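Local coordinates for V-type ATPase 116 kDa subunit (Meiothermus ruber, PDB 3RRK), which forms the cytoplasmic N-terminal part of the 116 kDa subunit of a V-type ATPase, a rotary enzyme that probably couples its ATPase activity to proton transport across the membrane, at residues A[31-35]-A[36-40]; A[42-46]-A[47-51]; A[74-78]-A[79-83]; A[191-195]-A[196-200]. All coordinates share one frame; numbering follows the deposited sequence.

Interaction 1 of 4, residues A[31-35]-A[36-40]; sequences AELQK and AGVVH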
# COMPACT_ATOMS: atom_id res chain seq x y z
N ALA A 31 -21.29 -19.47 -34.84
CA ALA A 31 -21.86 -18.56 -35.82
C ALA A 31 -20.92 -17.41 -36.14
O ALA A 31 -20.62 -17.13 -37.30
CB ALA A 31 -23.19 -18.03 -35.32
N GLU A 32 -20.45 -16.75 -35.08
CA GLU A 32 -19.63 -15.56 -35.22
C GLU A 32 -18.29 -15.85 -35.90
O GLU A 32 -17.79 -15.05 -36.69
CB GLU A 32 -19.43 -14.91 -33.85
CG GLU A 32 -19.01 -13.44 -33.89
CD GLU A 32 -20.05 -12.54 -34.55
OE1 GLU A 32 -21.12 -13.03 -34.97
OE2 GLU A 32 -19.79 -11.32 -34.62
N LEU A 33 -17.71 -17.01 -35.58
CA LEU A 33 -16.53 -17.47 -36.29
C LEU A 33 -16.80 -17.67 -37.78
O LEU A 33 -16.05 -17.17 -38.63
CB LEU A 33 -16.02 -18.76 -35.66
CG LEU A 33 -15.71 -18.65 -34.17
CD1 LEU A 33 -15.09 -19.94 -33.64
CD2 LEU A 33 -14.79 -17.45 -33.87
N GLN A 34 -17.86 -18.40 -38.11
CA GLN A 34 -18.21 -18.66 -39.50
C GLN A 34 -18.29 -17.37 -40.31
O GLN A 34 -17.72 -17.27 -41.40
CB GLN A 34 -19.55 -19.40 -39.63
CG GLN A 34 -19.97 -19.64 -41.08
CD GLN A 34 -21.35 -20.30 -41.24
OE1 GLN A 34 -22.28 -20.05 -40.47
NE2 GLN A 34 -21.48 -21.13 -42.26
N LYS A 35 -19.00 -16.39 -39.74
CA LYS A 35 -19.34 -15.17 -40.46
C LYS A 35 -18.22 -14.15 -40.42
O LYS A 35 -18.29 -13.12 -41.09
CB LYS A 35 -20.63 -14.55 -39.91
CG LYS A 35 -20.43 -13.71 -38.66
CD LYS A 35 -21.33 -12.49 -38.67
CE LYS A 35 -22.80 -12.89 -38.73
NZ LYS A 35 -23.67 -11.70 -38.87
N ALA A 36 -17.19 -14.44 -39.63
CA ALA A 36 -15.99 -13.61 -39.62
C ALA A 36 -15.05 -14.11 -40.71
O ALA A 36 -14.20 -13.36 -41.20
CB ALA A 36 -15.33 -13.64 -38.27
N GLY A 37 -15.21 -15.38 -41.08
CA GLY A 37 -14.45 -15.95 -42.18
C GLY A 37 -13.55 -17.09 -41.77
O GLY A 37 -12.60 -17.43 -42.47
N VAL A 38 -13.83 -17.69 -40.61
CA VAL A 38 -13.07 -18.85 -40.17
C VAL A 38 -13.49 -20.06 -41.00
O VAL A 38 -14.65 -20.16 -41.41
CB VAL A 38 -13.27 -19.12 -38.66
CG1 VAL A 38 -12.46 -20.33 -38.20
CG2 VAL A 38 -12.89 -17.89 -37.84
N VAL A 39 -12.56 -20.96 -41.29
CA VAL A 39 -12.89 -22.14 -42.09
C VAL A 39 -12.38 -23.44 -41.47
O VAL A 39 -11.50 -23.43 -40.61
CB VAL A 39 -12.35 -22.05 -43.54
CG1 VAL A 39 -12.86 -20.79 -44.23
CG2 VAL A 39 -10.82 -22.08 -43.54
N HIS A 40 -12.95 -24.56 -41.93
CA HIS A 40 -12.66 -25.86 -41.35
C HIS A 40 -12.88 -25.84 -39.85
O HIS A 40 -12.06 -26.34 -39.08
CB HIS A 40 -11.26 -26.33 -41.71
CG HIS A 40 -11.11 -26.64 -43.16
ND1 HIS A 40 -10.73 -25.69 -44.09
CD2 HIS A 40 -11.34 -27.78 -43.86
CE1 HIS A 40 -10.71 -26.24 -45.29
NE2 HIS A 40 -11.07 -27.50 -45.18
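The carbonyl oxygen of Leu33 is gripped by three backbone N-H groups, those of Ala36, Gly37 and Val38. The straightest of the three bonds is Val38 N to Leu33 O, 3.0 Å long with an N-H...O angle of 163°. Gly37 N reaches Leu33 O at 3.1 Å, lying nearer the carbonyl plane than the other two donors, while Ala36 N comes to it from above that plane. Gly37 N also makes a weak bond to Gln34 O at 3.2 Å. To hold both contacts the chain turns at Gly37 with a positive phi of 117°, where a side chain would be jammed against the preceding carbonyl oxygen.

Beyond the turn, Val38 swings back over the last helical turn. CG1 is anti to the backbone N (chi1 -180°), which leaves CG2 beside that nitrogen and directed at Leu33, where Val38 CG2 packs on Leu33 CB at 3.9 Å. This apolar touch closes over the crowded carbonyl. Leu33 goes on to meet Leu289 of strand 287-293, and both Ala36 and Val38 rest on Val301 of helix 298-303.

Nested backbone bonds round a glycine with positive phi, sealed by an apolar pair five residues apart, are the mark of a Schellman motif; here it ends helix 26-36 ahead of strand 41-44 in the proximal lobe.

Interaction 2 of 4, residues A[42-46]-A[47-51]; sequences DPLRP and DELGE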
# COMPACT_ATOMS: atom_id res chain seq x y z
N ASP A 42 -13.97 -26.86 -36.48
CA ASP A 42 -14.24 -28.12 -35.80
C ASP A 42 -14.31 -27.92 -34.30
O ASP A 42 -13.43 -27.31 -33.70
CB ASP A 42 -13.16 -29.16 -36.12
CG ASP A 42 -13.51 -29.99 -37.33
OD1 ASP A 42 -12.88 -29.78 -38.40
OD2 ASP A 42 -14.41 -30.84 -37.22
N PRO A 43 -15.38 -28.44 -33.68
CA PRO A 43 -15.49 -28.40 -32.22
C PRO A 43 -14.42 -29.28 -31.60
O PRO A 43 -14.10 -30.33 -32.16
CB PRO A 43 -16.87 -29.01 -31.95
CG PRO A 43 -17.61 -28.87 -33.23
CD PRO A 43 -16.58 -29.03 -34.30
N LEU A 44 -13.86 -28.84 -30.48
CA LEU A 44 -12.92 -29.66 -29.73
C LEU A 44 -13.54 -30.13 -28.41
O LEU A 44 -14.42 -29.48 -27.84
CB LEU A 44 -11.63 -28.89 -29.46
CG LEU A 44 -10.72 -28.50 -30.63
CD1 LEU A 44 -10.14 -27.11 -30.42
CD2 LEU A 44 -9.61 -29.51 -30.84
N ARG A 45 -13.07 -31.29 -27.95
CA ARG A 45 -13.41 -31.79 -26.63
C ARG A 45 -12.40 -31.22 -25.64
O ARG A 45 -11.20 -31.18 -25.94
CB ARG A 45 -13.33 -33.32 -26.63
CG ARG A 45 -13.64 -33.98 -25.30
CD ARG A 45 -13.78 -35.48 -25.46
NE ARG A 45 -14.82 -35.83 -26.43
CZ ARG A 45 -14.59 -36.07 -27.72
NH1 ARG A 45 -13.35 -36.00 -28.19
NH2 ARG A 45 -15.59 -36.37 -28.53
N PRO A 46 -12.87 -30.76 -24.48
CA PRO A 46 -11.93 -30.26 -23.47
C PRO A 46 -10.69 -31.16 -23.33
O PRO A 46 -9.60 -30.63 -23.14
CB PRO A 46 -12.76 -30.25 -22.19
CG PRO A 46 -14.15 -29.93 -22.69
CD PRO A 46 -14.27 -30.59 -24.05
N ASP A 47 -10.86 -32.47 -23.43
CA ASP A 47 -9.75 -33.43 -23.35
C ASP A 47 -8.52 -33.04 -24.16
O ASP A 47 -7.39 -33.12 -23.67
CB ASP A 47 -10.19 -34.80 -23.88
CG ASP A 47 -11.20 -35.47 -22.99
OD1 ASP A 47 -11.17 -35.23 -21.76
OD2 ASP A 47 -12.02 -36.25 -23.51
N GLU A 48 -8.74 -32.65 -25.41
CA GLU A 48 -7.65 -32.53 -26.37
C GLU A 48 -6.95 -31.19 -26.33
O GLU A 48 -6.22 -30.83 -27.25
CB GLU A 48 -8.16 -32.84 -27.78
CG GLU A 48 -9.44 -32.11 -28.14
CD GLU A 48 -10.35 -32.91 -29.07
OE1 GLU A 48 -10.15 -34.14 -29.20
OE2 GLU A 48 -11.26 -32.31 -29.66
N LEU A 49 -7.18 -30.44 -25.25
CA LEU A 49 -6.56 -29.14 -25.06
C LEU A 49 -5.32 -29.25 -24.18
O LEU A 49 -4.49 -28.34 -24.15
CB LEU A 49 -7.56 -28.17 -24.45
CG LEU A 49 -8.80 -28.03 -25.34
CD1 LEU A 49 -9.94 -27.29 -24.64
CD2 LEU A 49 -8.42 -27.37 -26.66
N GLY A 50 -5.21 -30.36 -23.46
CA GLY A 50 -4.06 -30.63 -22.61
C GLY A 50 -2.74 -30.32 -23.29
O GLY A 50 -1.83 -29.78 -22.67
N GLU A 51 -2.64 -30.66 -24.57
CA GLU A 51 -1.45 -30.39 -25.36
C GLU A 51 -1.04 -28.91 -25.38
O GLU A 51 0.13 -28.59 -25.56
CB GLU A 51 -1.67 -30.88 -26.79
CG GLU A 51 -0.87 -30.13 -27.84
CD GLU A 51 -1.48 -30.27 -29.22
OE1 GLU A 51 -2.68 -30.65 -29.31
OE2 GLU A 51 -0.77 -30.01 -30.21
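Just beyond strand 41-44, an outer strand of the four-stranded antiparallel sheet, the chain enters a 3-10 turn in which Arg45 and Glu48 clasp each other by backbone and side chain. Arg45 N donates to Glu48 OE2 at 2.7 Å in a nearly straight bond (163°), meeting the oxygen from above the carboxylate plane. In return Glu48 N donates to Arg45 O at 2.9 Å, and one residue on Leu49 N donates to Pro46 O at 3.2 Å.

Glu48 reaches back because CG sits between its backbone N and carbonyl carbon (chi1 48°) and the chain bends again at chi2. Its other oxygen, OE1, forms a long salt bridge of 3.8 Å with Arg45 NH1; the guanidinium and carboxylate planes stand 75° apart, so the two groups do not pair flat. Leu44 flanks the carboxylate stem, with Leu44 CD2 3.8 Å from Glu48 CG, and its other methyl, CD1, meets Leu49 CD2 at 4.1 Å. These leucines face strand 287-293, Leu44 on Met290 and Leu49 on Ala288.

An alanine here in place of Glu48 would remove the acceptor of the Arg45 N-H and the carboxylate of the long salt bridge, and would probably leave this N-H without a partner within the turn.

One carboxylate thus serves two jobs: one oxygen takes the Arg45 backbone N-H, while the other faces the guanidinium only across a long salt bridge in a surface turn.

Interaction 3 of 4, residues A[74-78]-A[79-83]; sequences QSLTV and VGLAT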
# COMPACT_ATOMS: atom_id res chain seq x y z
N GLN A 74 2.61 -0.63 -8.52
CA GLN A 74 3.22 -0.07 -7.33
C GLN A 74 3.86 1.29 -7.65
O GLN A 74 3.67 2.24 -6.90
CB GLN A 74 4.21 -1.08 -6.71
CG GLN A 74 5.14 -0.51 -5.64
CD GLN A 74 6.51 -0.11 -6.20
OE1 GLN A 74 6.91 1.06 -6.10
NE2 GLN A 74 7.22 -1.07 -6.78
N SER A 75 4.58 1.39 -8.76
CA SER A 75 5.20 2.66 -9.14
C SER A 75 4.20 3.77 -9.44
O SER A 75 4.37 4.90 -8.99
CB SER A 75 6.18 2.48 -10.30
OG SER A 75 7.13 1.47 -10.00
N LEU A 76 3.15 3.45 -10.19
CA LEU A 76 2.15 4.44 -10.57
C LEU A 76 1.42 4.99 -9.34
O LEU A 76 1.14 6.20 -9.25
CB LEU A 76 1.17 3.84 -11.57
CG LEU A 76 1.75 3.63 -12.97
CD1 LEU A 76 0.88 2.66 -13.75
CD2 LEU A 76 1.91 4.94 -13.73
N THR A 77 1.17 4.11 -8.38
CA THR A 77 0.59 4.51 -7.10
C THR A 77 1.41 5.57 -6.39
O THR A 77 0.88 6.60 -5.96
CB THR A 77 0.41 3.30 -6.18
OG1 THR A 77 -0.59 2.42 -6.73
CG2 THR A 77 -0.03 3.75 -4.80
N VAL A 78 2.71 5.32 -6.28
CA VAL A 78 3.62 6.26 -5.63
C VAL A 78 3.64 7.59 -6.34
O VAL A 78 3.74 8.65 -5.73
CB VAL A 78 5.06 5.70 -5.63
CG1 VAL A 78 6.08 6.77 -5.21
CG2 VAL A 78 5.13 4.50 -4.73
N VAL A 79 3.53 7.51 -7.65
CA VAL A 79 3.69 8.67 -8.51
C VAL A 79 2.38 9.42 -8.59
O VAL A 79 2.35 10.64 -8.78
CB VAL A 79 4.23 8.22 -9.89
CG1 VAL A 79 3.59 8.95 -11.01
CG2 VAL A 79 5.74 8.39 -9.91
N GLY A 80 1.28 8.70 -8.39
CA GLY A 80 -0.03 9.33 -8.32
C GLY A 80 -0.65 9.40 -9.70
O GLY A 80 -1.17 10.43 -10.12
N LEU A 81 -0.57 8.28 -10.41
CA LEU A 81 -1.16 8.17 -11.72
C LEU A 81 -2.04 6.94 -11.69
O LEU A 81 -1.63 5.90 -11.18
CB LEU A 81 -0.09 8.02 -12.79
CG LEU A 81 0.80 9.25 -12.99
CD1 LEU A 81 1.97 9.01 -13.98
CD2 LEU A 81 -0.04 10.40 -13.45
N ALA A 82 -3.25 7.06 -12.22
CA ALA A 82 -4.16 5.93 -12.26
C ALA A 82 -3.79 5.01 -13.41
O ALA A 82 -3.30 5.46 -14.44
CB ALA A 82 -5.58 6.40 -12.40
N THR A 83 -4.00 3.71 -13.21
CA THR A 83 -3.80 2.72 -14.27
C THR A 83 -4.87 2.84 -15.35
O THR A 83 -5.96 2.31 -15.20
CB THR A 83 -3.78 1.27 -13.72
OG1 THR A 83 -4.90 1.07 -12.86
CG2 THR A 83 -2.49 1.02 -12.94
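The helix ends as Gly80 takes a positive phi of 90° and the chain folds back so that Leu76 O accepts from both Gly80 N, at 2.6 Å, and Leu81 N, at 2.9 Å. The second of these bonds is almost straight (170°), and with the weak bond from Gly80 N to Thr77 O it completes a Schellman motif. One residue earlier, Val79 N still makes its regular helical bond to Ser75 O at 3.1 Å.

Leu76 carries the side-chain part, spreading its two methyls over the returning chain. Leu76 CD2 lies 3.8 Å from Leu81 CB, the two leucines crossing at about a right angle, while Leu76 CD1 meets Thr83 CG2, also at 3.8 Å. Thr83 offers that methyl, rather than its hydroxyl, because CG2 lies beside its own backbone N, with OG1 between N and the carbonyl carbon (chi1 49°). The loop after the turn is thus drawn along the leucine by two separate apolar touches.

Ser75 OG is satisfied within the same helix by Gln71 O. Around the turn, Leu76 and Ser75 press on Leu260, and Thr83 touches Trp264, both of the long helix 224-281. Helix 94-138 closes in elsewhere, with Ala105 and Ala108 against Ser75 and Arg115 NH1 bonded to Val78 O, so the end of helix 56-79 is set against both long helices.

Interaction 4 of 4, residues A[191-195]-A[196-200]; sequences VVVKR and SELEA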
# COMPACT_ATOMS: atom_id res chain seq x y z
N VAL A 191 2.42 13.69 37.16
CA VAL A 191 2.59 13.33 38.56
C VAL A 191 4.02 12.89 38.77
O VAL A 191 4.62 12.27 37.89
CB VAL A 191 1.71 12.17 38.99
CG1 VAL A 191 1.68 12.08 40.53
CG2 VAL A 191 0.33 12.35 38.44
N VAL A 192 4.54 13.22 39.94
CA VAL A 192 5.89 12.87 40.34
C VAL A 192 5.88 12.21 41.71
O VAL A 192 5.25 12.71 42.65
CB VAL A 192 6.78 14.11 40.39
CG1 VAL A 192 8.21 13.72 40.78
CG2 VAL A 192 6.73 14.82 39.04
N VAL A 193 6.57 11.09 41.82
CA VAL A 193 6.48 10.25 43.00
C VAL A 193 7.82 9.56 43.23
O VAL A 193 8.68 9.56 42.34
CB VAL A 193 5.38 9.16 42.81
CG1 VAL A 193 3.99 9.73 43.04
CG2 VAL A 193 5.47 8.55 41.41
N LYS A 194 8.02 9.00 44.41
CA LYS A 194 9.15 8.12 44.60
C LYS A 194 9.07 7.03 43.53
O LYS A 194 7.98 6.51 43.25
CB LYS A 194 9.14 7.52 46.01
CG LYS A 194 9.36 8.54 47.14
CD LYS A 194 9.04 7.99 48.54
CE LYS A 194 10.03 6.93 48.99
NZ LYS A 194 9.95 6.68 50.45
N ARG A 195 10.20 6.70 42.92
CA ARG A 195 10.25 5.62 41.93
C ARG A 195 9.53 4.37 42.43
O ARG A 195 8.76 3.75 41.70
CB ARG A 195 11.70 5.26 41.60
CG ARG A 195 11.84 4.07 40.66
CD ARG A 195 11.45 4.42 39.23
NE ARG A 195 12.45 5.26 38.56
CZ ARG A 195 12.33 5.73 37.32
NH1 ARG A 195 11.24 5.44 36.61
NH2 ARG A 195 13.29 6.48 36.80
N SER A 196 9.77 4.03 43.69
CA SER A 196 9.18 2.84 44.29
C SER A 196 7.66 2.91 44.47
O SER A 196 7.04 1.94 44.89
CB SER A 196 9.85 2.53 45.65
OG SER A 196 9.49 3.49 46.63
N GLU A 197 7.05 4.05 44.17
CA GLU A 197 5.60 4.19 44.35
C GLU A 197 4.90 4.53 43.04
O GLU A 197 3.77 5.01 43.04
CB GLU A 197 5.30 5.28 45.37
CG GLU A 197 5.93 5.01 46.72
CD GLU A 197 5.54 6.05 47.75
OE1 GLU A 197 5.42 7.25 47.37
OE2 GLU A 197 5.35 5.67 48.92
N LEU A 198 5.58 4.27 41.93
CA LEU A 198 5.06 4.63 40.62
C LEU A 198 3.73 3.95 40.38
O LEU A 198 2.78 4.57 39.91
CB LEU A 198 6.04 4.22 39.54
CG LEU A 198 5.71 4.74 38.15
CD1 LEU A 198 5.45 6.26 38.21
CD2 LEU A 198 6.82 4.39 37.15
N GLU A 199 3.67 2.67 40.73
CA GLU A 199 2.46 1.87 40.55
C GLU A 199 1.29 2.30 41.42
O GLU A 199 0.14 2.15 41.03
CB GLU A 199 2.78 0.39 40.75
CG GLU A 199 3.75 -0.10 39.69
CD GLU A 199 3.34 0.37 38.30
OE1 GLU A 199 2.11 0.49 38.06
OE2 GLU A 199 4.24 0.63 37.45
N ALA A 200 1.58 2.84 42.60
CA ALA A 200 0.52 3.31 43.49
C ALA A 200 -0.16 4.52 42.87
O ALA A 200 -1.35 4.75 43.05
CB ALA A 200 1.09 3.66 44.86
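The Glu197 carboxylate turns one face to the aliphatic chain of Lys194, whose CD lies over it, 3.9 Å from Glu197 OE1. Its other oxygen, OE2, makes a salt bridge with Arg175 NH1. The lysine charge passes by: Lys194 NZ stays 5.0 Å from Glu197 OE2 and instead pairs with the sulfonate of a bound NHE molecule, probably from the crystallisation liquor. Glu197 reaches this place with CG beside its backbone N (chi1 -58°) and the chain extended beyond, crossing the lysine obliquely.

Two backbone bonds bend the chain here. Glu197 N donates to Lys194 O at 2.8 Å, and Leu198 N to Arg195 O at 3.2 Å, each donor standing above the carbonyl plane it meets. On the inner side Val193 CG2 packs against Leu198 CD1 at 3.9 Å, the two side chains at about a right angle.

A leucine in place of Glu197 would probably leave Arg175 without its carboxylate partner at this turn, and so set its guanidinium looser.

Val193 and Glu197 both touch Leu172 of helix 158-172, and Leu198 touches Ile151 of strand 148-155. The whole is a tight strand-to-helix turn, in which the central strand 187-194 of a three-stranded antiparallel sheet passes into helix 198-206, with Glu197 at the N-cap position.

From the N terminus the four contacts follow in series, none nested in or crossing another. Interaction 1 closes helix 26-36 and turns the chain toward strand 41-44; interaction 2, which adjoins it in sequence, takes that strand out again toward helix 56-79. The centres of interactions 1 and 2 lie about 19 Å apart, both in the proximal lobe, against strand 287-293. Interaction 3 closes the far end of helix 56-79, near the middle of the elongated chain and about 41 Å (centres) from interaction 2, beside helices 94-138 and 224-281. Interaction 4 joins strand to helix in the opposite lobe, its centre about 88 Å from that of interaction 1.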